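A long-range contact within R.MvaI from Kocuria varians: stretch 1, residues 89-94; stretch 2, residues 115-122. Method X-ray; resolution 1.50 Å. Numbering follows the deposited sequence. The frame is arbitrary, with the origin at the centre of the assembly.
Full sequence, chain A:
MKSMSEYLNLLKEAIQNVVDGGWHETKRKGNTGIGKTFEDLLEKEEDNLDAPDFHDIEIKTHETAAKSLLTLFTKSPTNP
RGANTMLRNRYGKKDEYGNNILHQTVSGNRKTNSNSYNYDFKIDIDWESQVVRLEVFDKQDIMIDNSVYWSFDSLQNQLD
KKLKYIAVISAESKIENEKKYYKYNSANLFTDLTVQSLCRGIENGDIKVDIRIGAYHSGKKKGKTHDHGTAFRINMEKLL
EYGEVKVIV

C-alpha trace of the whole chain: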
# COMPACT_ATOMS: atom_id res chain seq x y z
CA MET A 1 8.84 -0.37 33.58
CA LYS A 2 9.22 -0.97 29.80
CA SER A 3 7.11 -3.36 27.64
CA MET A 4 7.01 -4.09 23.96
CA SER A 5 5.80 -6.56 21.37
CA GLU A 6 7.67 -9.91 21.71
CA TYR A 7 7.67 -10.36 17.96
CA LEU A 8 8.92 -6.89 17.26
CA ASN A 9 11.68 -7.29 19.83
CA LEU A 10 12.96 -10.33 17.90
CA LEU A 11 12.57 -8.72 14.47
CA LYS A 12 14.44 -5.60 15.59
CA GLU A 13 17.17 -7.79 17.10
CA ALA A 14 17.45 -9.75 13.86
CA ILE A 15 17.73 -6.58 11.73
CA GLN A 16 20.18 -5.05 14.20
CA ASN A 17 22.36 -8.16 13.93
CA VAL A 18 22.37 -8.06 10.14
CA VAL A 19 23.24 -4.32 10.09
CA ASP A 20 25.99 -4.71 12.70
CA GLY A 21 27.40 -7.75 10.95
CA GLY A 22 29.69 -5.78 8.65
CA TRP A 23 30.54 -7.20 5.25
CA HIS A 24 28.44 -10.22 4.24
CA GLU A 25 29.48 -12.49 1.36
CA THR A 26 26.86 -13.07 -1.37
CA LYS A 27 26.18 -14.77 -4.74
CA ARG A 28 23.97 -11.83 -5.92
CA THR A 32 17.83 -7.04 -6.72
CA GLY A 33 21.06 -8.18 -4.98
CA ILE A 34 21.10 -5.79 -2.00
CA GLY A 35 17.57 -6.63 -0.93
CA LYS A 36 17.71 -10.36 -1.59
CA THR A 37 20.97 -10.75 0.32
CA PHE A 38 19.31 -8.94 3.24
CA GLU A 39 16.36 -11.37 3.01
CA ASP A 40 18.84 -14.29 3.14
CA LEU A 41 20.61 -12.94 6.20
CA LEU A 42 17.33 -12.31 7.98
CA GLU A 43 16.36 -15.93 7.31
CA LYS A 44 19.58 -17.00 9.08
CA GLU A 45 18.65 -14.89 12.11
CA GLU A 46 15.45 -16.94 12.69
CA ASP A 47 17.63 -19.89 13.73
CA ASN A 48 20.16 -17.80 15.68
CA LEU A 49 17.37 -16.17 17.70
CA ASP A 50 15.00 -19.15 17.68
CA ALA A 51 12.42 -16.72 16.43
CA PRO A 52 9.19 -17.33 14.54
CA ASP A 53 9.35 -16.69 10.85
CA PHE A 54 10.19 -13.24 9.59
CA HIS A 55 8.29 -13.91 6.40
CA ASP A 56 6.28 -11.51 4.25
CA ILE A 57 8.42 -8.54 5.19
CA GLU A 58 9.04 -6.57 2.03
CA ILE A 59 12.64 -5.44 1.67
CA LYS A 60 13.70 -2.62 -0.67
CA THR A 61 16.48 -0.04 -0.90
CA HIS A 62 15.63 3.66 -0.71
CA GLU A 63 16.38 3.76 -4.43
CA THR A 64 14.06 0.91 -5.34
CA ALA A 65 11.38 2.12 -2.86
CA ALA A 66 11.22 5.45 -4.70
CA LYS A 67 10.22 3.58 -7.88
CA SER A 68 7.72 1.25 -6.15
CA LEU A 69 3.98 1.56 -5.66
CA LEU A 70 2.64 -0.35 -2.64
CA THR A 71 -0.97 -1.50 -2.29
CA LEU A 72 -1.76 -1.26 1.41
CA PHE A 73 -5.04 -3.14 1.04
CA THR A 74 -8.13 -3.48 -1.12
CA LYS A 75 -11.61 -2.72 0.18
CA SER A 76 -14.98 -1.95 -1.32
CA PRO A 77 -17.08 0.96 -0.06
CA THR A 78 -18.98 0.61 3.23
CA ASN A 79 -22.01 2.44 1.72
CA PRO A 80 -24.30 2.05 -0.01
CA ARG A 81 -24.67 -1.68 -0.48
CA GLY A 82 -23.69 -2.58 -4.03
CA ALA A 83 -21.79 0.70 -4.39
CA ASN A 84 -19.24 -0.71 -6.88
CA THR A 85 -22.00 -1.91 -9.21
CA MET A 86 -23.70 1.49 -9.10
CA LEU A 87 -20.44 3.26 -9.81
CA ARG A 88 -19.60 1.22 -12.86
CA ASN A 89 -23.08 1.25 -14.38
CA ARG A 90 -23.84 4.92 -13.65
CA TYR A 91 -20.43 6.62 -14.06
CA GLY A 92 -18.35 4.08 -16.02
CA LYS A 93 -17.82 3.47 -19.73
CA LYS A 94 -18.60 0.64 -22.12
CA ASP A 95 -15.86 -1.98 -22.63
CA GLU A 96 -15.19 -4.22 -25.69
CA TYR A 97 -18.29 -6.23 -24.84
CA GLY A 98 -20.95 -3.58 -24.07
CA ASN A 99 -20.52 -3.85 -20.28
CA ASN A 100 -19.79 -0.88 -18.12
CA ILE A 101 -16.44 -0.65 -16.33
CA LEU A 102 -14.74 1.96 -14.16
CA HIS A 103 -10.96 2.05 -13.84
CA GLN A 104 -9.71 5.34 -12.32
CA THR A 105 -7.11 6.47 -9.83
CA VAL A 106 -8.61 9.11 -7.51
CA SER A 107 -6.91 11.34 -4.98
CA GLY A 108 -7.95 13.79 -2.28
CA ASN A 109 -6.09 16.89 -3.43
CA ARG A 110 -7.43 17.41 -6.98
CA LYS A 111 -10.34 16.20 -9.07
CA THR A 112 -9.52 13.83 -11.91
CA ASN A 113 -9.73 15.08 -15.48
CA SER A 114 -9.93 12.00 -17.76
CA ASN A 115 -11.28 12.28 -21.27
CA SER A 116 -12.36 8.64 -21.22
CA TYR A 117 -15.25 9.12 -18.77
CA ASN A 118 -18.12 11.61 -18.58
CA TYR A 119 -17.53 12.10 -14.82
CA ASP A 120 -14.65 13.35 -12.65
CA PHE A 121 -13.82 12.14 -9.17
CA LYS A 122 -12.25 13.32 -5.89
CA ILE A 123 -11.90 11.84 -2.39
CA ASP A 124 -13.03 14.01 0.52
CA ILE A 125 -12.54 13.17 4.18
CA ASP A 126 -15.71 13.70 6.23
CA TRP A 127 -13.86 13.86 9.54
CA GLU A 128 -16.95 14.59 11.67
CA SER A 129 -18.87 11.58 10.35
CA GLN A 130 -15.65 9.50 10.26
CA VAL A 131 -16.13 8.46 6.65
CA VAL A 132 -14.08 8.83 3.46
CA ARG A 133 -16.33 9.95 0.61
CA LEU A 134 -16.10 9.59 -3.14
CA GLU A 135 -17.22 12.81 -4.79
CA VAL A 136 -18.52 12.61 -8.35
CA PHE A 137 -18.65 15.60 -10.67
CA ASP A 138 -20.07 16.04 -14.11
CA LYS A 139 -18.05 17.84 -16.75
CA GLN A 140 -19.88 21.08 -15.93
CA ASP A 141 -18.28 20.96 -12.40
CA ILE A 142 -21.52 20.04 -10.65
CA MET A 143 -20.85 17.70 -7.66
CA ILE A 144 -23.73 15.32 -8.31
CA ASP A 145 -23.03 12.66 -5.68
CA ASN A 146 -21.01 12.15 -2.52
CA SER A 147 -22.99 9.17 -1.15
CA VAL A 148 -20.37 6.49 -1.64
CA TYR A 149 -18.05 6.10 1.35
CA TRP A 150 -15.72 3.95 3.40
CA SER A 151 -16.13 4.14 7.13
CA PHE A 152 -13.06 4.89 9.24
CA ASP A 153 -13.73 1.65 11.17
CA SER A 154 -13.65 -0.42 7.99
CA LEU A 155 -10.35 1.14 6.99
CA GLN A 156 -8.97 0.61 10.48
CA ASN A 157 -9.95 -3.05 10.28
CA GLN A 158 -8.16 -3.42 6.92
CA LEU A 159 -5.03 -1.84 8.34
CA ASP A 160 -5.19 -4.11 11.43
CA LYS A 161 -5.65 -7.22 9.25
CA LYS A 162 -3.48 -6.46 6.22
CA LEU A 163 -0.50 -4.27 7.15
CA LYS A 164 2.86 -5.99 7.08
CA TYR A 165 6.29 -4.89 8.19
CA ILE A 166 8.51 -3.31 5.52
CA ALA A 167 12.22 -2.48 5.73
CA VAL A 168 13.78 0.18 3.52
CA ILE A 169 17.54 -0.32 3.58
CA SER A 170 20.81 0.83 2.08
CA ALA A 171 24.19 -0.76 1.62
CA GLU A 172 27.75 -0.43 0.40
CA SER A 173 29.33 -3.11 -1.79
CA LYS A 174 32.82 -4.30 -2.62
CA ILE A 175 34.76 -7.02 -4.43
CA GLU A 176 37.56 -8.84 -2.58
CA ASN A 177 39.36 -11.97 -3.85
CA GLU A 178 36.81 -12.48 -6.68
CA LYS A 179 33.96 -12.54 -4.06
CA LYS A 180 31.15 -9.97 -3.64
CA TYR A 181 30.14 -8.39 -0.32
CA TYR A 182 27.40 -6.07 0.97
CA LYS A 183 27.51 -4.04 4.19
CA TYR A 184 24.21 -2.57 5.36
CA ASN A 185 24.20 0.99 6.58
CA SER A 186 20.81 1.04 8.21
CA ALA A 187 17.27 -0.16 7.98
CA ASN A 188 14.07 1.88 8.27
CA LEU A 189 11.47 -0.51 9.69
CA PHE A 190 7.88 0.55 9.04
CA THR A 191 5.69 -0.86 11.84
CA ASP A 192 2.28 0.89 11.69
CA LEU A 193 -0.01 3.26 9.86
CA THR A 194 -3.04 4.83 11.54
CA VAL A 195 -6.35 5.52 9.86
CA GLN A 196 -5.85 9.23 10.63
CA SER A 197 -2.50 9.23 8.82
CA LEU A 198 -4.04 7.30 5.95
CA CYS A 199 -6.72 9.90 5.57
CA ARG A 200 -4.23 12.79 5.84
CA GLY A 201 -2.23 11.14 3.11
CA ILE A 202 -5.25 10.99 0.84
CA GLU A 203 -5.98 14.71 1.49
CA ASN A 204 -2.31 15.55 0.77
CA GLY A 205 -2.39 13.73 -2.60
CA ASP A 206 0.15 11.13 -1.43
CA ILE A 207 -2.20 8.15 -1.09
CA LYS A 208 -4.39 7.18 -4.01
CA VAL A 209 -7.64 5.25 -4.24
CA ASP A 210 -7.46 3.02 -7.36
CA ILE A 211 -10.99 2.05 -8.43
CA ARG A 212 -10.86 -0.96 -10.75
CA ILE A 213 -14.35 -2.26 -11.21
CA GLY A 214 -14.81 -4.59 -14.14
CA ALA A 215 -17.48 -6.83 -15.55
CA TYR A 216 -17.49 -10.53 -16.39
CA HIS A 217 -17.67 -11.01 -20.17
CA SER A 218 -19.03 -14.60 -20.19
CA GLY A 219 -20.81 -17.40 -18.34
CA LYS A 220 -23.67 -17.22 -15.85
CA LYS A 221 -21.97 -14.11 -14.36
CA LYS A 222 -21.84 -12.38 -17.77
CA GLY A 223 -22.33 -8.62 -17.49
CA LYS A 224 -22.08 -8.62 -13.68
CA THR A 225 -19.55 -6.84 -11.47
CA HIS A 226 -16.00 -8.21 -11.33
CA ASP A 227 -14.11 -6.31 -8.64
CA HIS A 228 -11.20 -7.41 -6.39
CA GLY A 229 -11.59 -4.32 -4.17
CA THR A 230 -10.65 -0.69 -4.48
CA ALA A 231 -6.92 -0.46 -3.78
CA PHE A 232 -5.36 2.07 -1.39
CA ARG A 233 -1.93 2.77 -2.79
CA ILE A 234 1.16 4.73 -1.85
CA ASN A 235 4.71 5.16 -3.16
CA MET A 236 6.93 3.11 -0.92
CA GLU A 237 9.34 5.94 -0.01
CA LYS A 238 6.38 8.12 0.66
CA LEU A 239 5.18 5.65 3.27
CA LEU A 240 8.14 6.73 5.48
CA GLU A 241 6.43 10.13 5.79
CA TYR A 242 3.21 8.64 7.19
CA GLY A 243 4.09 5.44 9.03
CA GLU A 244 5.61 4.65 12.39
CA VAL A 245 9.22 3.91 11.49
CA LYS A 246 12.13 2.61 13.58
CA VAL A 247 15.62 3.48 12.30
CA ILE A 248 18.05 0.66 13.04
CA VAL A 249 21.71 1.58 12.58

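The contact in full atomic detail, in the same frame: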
# COMPACT_ATOMS: atom_id res chain seq x y z
N ASN A 89 -21.95 1.13 -13.46
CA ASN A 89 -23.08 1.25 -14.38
C ASN A 89 -23.43 2.72 -14.60
O ASN A 89 -23.68 3.14 -15.72
CB ASN A 89 -24.28 0.49 -13.89
CG ASN A 89 -24.21 -0.98 -14.27
OD1 ASN A 89 -23.51 -1.29 -15.20
ND2 ASN A 89 -24.87 -1.84 -13.54
N ARG A 90 -23.42 3.53 -13.54
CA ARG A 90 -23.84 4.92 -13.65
C ARG A 90 -22.73 5.79 -14.25
O ARG A 90 -22.98 6.56 -15.17
CB ARG A 90 -24.30 5.49 -12.31
CG ARG A 90 -24.85 6.89 -12.42
CD ARG A 90 -25.25 7.49 -11.12
NE ARG A 90 -26.36 6.80 -10.48
CZ ARG A 90 -26.75 7.08 -9.23
NH1 ARG A 90 -26.11 7.99 -8.51
NH2 ARG A 90 -27.76 6.41 -8.69
N TYR A 91 -21.51 5.68 -13.73
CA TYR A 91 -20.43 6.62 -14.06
C TYR A 91 -19.35 6.03 -14.96
O TYR A 91 -18.49 6.77 -15.43
CB TYR A 91 -19.77 7.19 -12.80
CG TYR A 91 -20.75 7.80 -11.81
CD1 TYR A 91 -20.76 7.36 -10.48
CD2 TYR A 91 -21.63 8.80 -12.17
CE1 TYR A 91 -21.67 7.88 -9.56
CE2 TYR A 91 -22.51 9.33 -11.25
CZ TYR A 91 -22.55 8.87 -9.93
OH TYR A 91 -23.44 9.38 -9.03
N GLY A 92 -19.40 4.74 -15.25
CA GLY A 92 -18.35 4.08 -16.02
C GLY A 92 -18.54 4.21 -17.52
O GLY A 92 -19.38 4.96 -17.99
N LYS A 93 -17.79 3.41 -18.27
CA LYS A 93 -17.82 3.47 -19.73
C LYS A 93 -17.98 2.07 -20.27
O LYS A 93 -17.71 1.10 -19.57
CB LYS A 93 -16.57 4.11 -20.29
CG LYS A 93 -15.29 3.33 -20.05
CD LYS A 93 -14.05 3.91 -20.80
CE LYS A 93 -12.75 3.42 -20.20
NZ LYS A 93 -11.54 4.05 -20.84
N LYS A 94 -18.42 1.95 -21.51
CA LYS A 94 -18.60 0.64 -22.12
C LYS A 94 -17.24 0.03 -22.50
O LYS A 94 -16.35 0.72 -23.00
CB LYS A 94 -19.52 0.74 -23.35
CG LYS A 94 -21.00 0.83 -23.03
CD LYS A 94 -21.83 0.91 -24.33
N ASN A 115 -10.42 12.20 -20.11
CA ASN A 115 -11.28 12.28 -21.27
C ASN A 115 -12.02 10.99 -21.61
O ASN A 115 -12.80 10.96 -22.54
CB ASN A 115 -10.46 12.72 -22.47
CG ASN A 115 -10.01 14.15 -22.36
OD1 ASN A 115 -10.71 15.00 -21.79
ND2 ASN A 115 -8.83 14.43 -22.89
N SER A 116 -11.78 9.93 -20.86
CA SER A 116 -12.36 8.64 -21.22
C SER A 116 -13.69 8.41 -20.51
O SER A 116 -14.39 7.49 -20.85
CB SER A 116 -11.40 7.52 -20.86
OG SER A 116 -11.16 7.52 -19.46
N TYR A 117 -14.00 9.24 -19.51
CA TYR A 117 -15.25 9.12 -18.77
C TYR A 117 -15.99 10.44 -18.82
O TYR A 117 -15.37 11.48 -19.02
CB TYR A 117 -15.00 8.76 -17.29
CG TYR A 117 -14.40 7.40 -17.13
CD1 TYR A 117 -15.19 6.27 -17.07
CD2 TYR A 117 -13.02 7.23 -17.09
CE1 TYR A 117 -14.63 5.01 -17.00
CE2 TYR A 117 -12.46 5.95 -16.99
CZ TYR A 117 -13.27 4.86 -16.91
OH TYR A 117 -12.73 3.59 -16.82
N ASN A 118 -17.30 10.39 -18.59
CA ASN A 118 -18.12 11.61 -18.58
C ASN A 118 -18.27 12.21 -17.18
O ASN A 118 -19.06 13.14 -16.97
CB ASN A 118 -19.49 11.31 -19.15
CG ASN A 118 -19.43 10.97 -20.63
OD1 ASN A 118 -18.66 11.59 -21.37
ND2 ASN A 118 -20.21 10.00 -21.07
N TYR A 119 -17.51 11.64 -16.23
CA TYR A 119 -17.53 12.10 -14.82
C TYR A 119 -16.10 12.24 -14.31
O TYR A 119 -15.21 11.53 -14.80
CB TYR A 119 -18.35 11.16 -13.91
CG TYR A 119 -19.73 11.00 -14.45
CD1 TYR A 119 -20.73 11.93 -14.13
CD2 TYR A 119 -20.04 10.04 -15.38
CE1 TYR A 119 -21.97 11.87 -14.69
CE2 TYR A 119 -21.32 9.97 -15.90
CZ TYR A 119 -22.25 10.89 -15.58
OH TYR A 119 -23.50 10.81 -16.16
N ASP A 120 -15.91 13.16 -13.36
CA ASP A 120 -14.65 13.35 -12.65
C ASP A 120 -14.85 13.02 -11.17
O ASP A 120 -15.96 12.96 -10.69
CB ASP A 120 -14.14 14.77 -12.78
CG ASP A 120 -13.85 15.17 -14.19
OD1 ASP A 120 -13.38 14.32 -14.97
OD2 ASP A 120 -14.09 16.33 -14.58
N PHE A 121 -13.75 12.74 -10.49
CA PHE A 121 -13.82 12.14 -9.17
C PHE A 121 -12.82 12.82 -8.24
O PHE A 121 -11.74 13.18 -8.67
CB PHE A 121 -13.52 10.64 -9.19
CG PHE A 121 -14.40 9.87 -10.10
CD1 PHE A 121 -15.59 9.32 -9.62
CD2 PHE A 121 -14.08 9.68 -11.43
CE1 PHE A 121 -16.44 8.62 -10.45
CE2 PHE A 121 -14.93 8.98 -12.27
CZ PHE A 121 -16.10 8.46 -11.78
N LYS A 122 -13.17 12.88 -6.95
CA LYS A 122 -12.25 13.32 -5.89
C LYS A 122 -12.59 12.59 -4.60
O LYS A 122 -13.74 12.27 -4.34
CB LYS A 122 -12.33 14.82 -5.71
CG LYS A 122 -11.23 15.37 -4.79
CD LYS A 122 -11.08 16.90 -4.94
CE LYS A 122 -12.30 17.73 -4.66
NZ LYS A 122 -12.70 17.72 -3.24
O HOH W 1 -18.44 7.94 -18.12
O HOH W 2 -10.37 3.43 -18.01

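No direct hydrogen bond joins these two stretches of R.MvaI; aromatic packing and two water molecules do the work instead, illustrating how a helix end can be seated on a neighbouring segment without backbone pairing. The contact buries 379 Å² in all, Tyr91, Tyr117 and Phe121 being the buried residues, and its centre is a pair of tyrosines. Tyr91, in the last helical turn, presents its ring edge to the face of Tyr119, with centroids 5.0 Å apart and planes inclined at 65°. The closest approach between the two side chains, Tyr91 CD2 to Tyr119 CG, is 3.7 Å, so the weakly positive rim of one ring meets the electron-rich face of the other. Tyr91 also touches a second aromatic residue: its CB lies 4.0 Å from Phe121 CZ, at the edge of that wholly apolar ring. A phenol suits position 91: its ring packs against aromatic neighbours while its hydroxyl accepts a hydrogen bond, Arg90 NH1 to Tyr91 OH, 3.1 Å.

Where the helix gives out, a water meets the backbone carbonyl. Water 1 lies 2.9 Å from Tyr91 O, placed to donate to it, though it has more acceptors in reach than protons, and accepts from Asn118 N at 2.7 Å, bridging two segments of the same main chain that do not bond directly. Gly92, the first residue to leave helical geometry, sets its CA 4.0 Å from Tyr117 CE1, near the plane of that ring.

Lys93 then extends across Tyr117. From a p rotamer at chi1, its remaining torsions are all t, and this straight chain carries CD over one ring face and brings CE to 3.4 Å from Tyr117 OH. The amine reaches the partly exposed margin, with NZ 3.5 Å from Ser116 CB. There water 2 forms the second bridge, accepting a weak hydrogen bond from Lys93 NZ at 3.1 Å and hydrogen-bonding with Tyr117 OH at 2.6 Å.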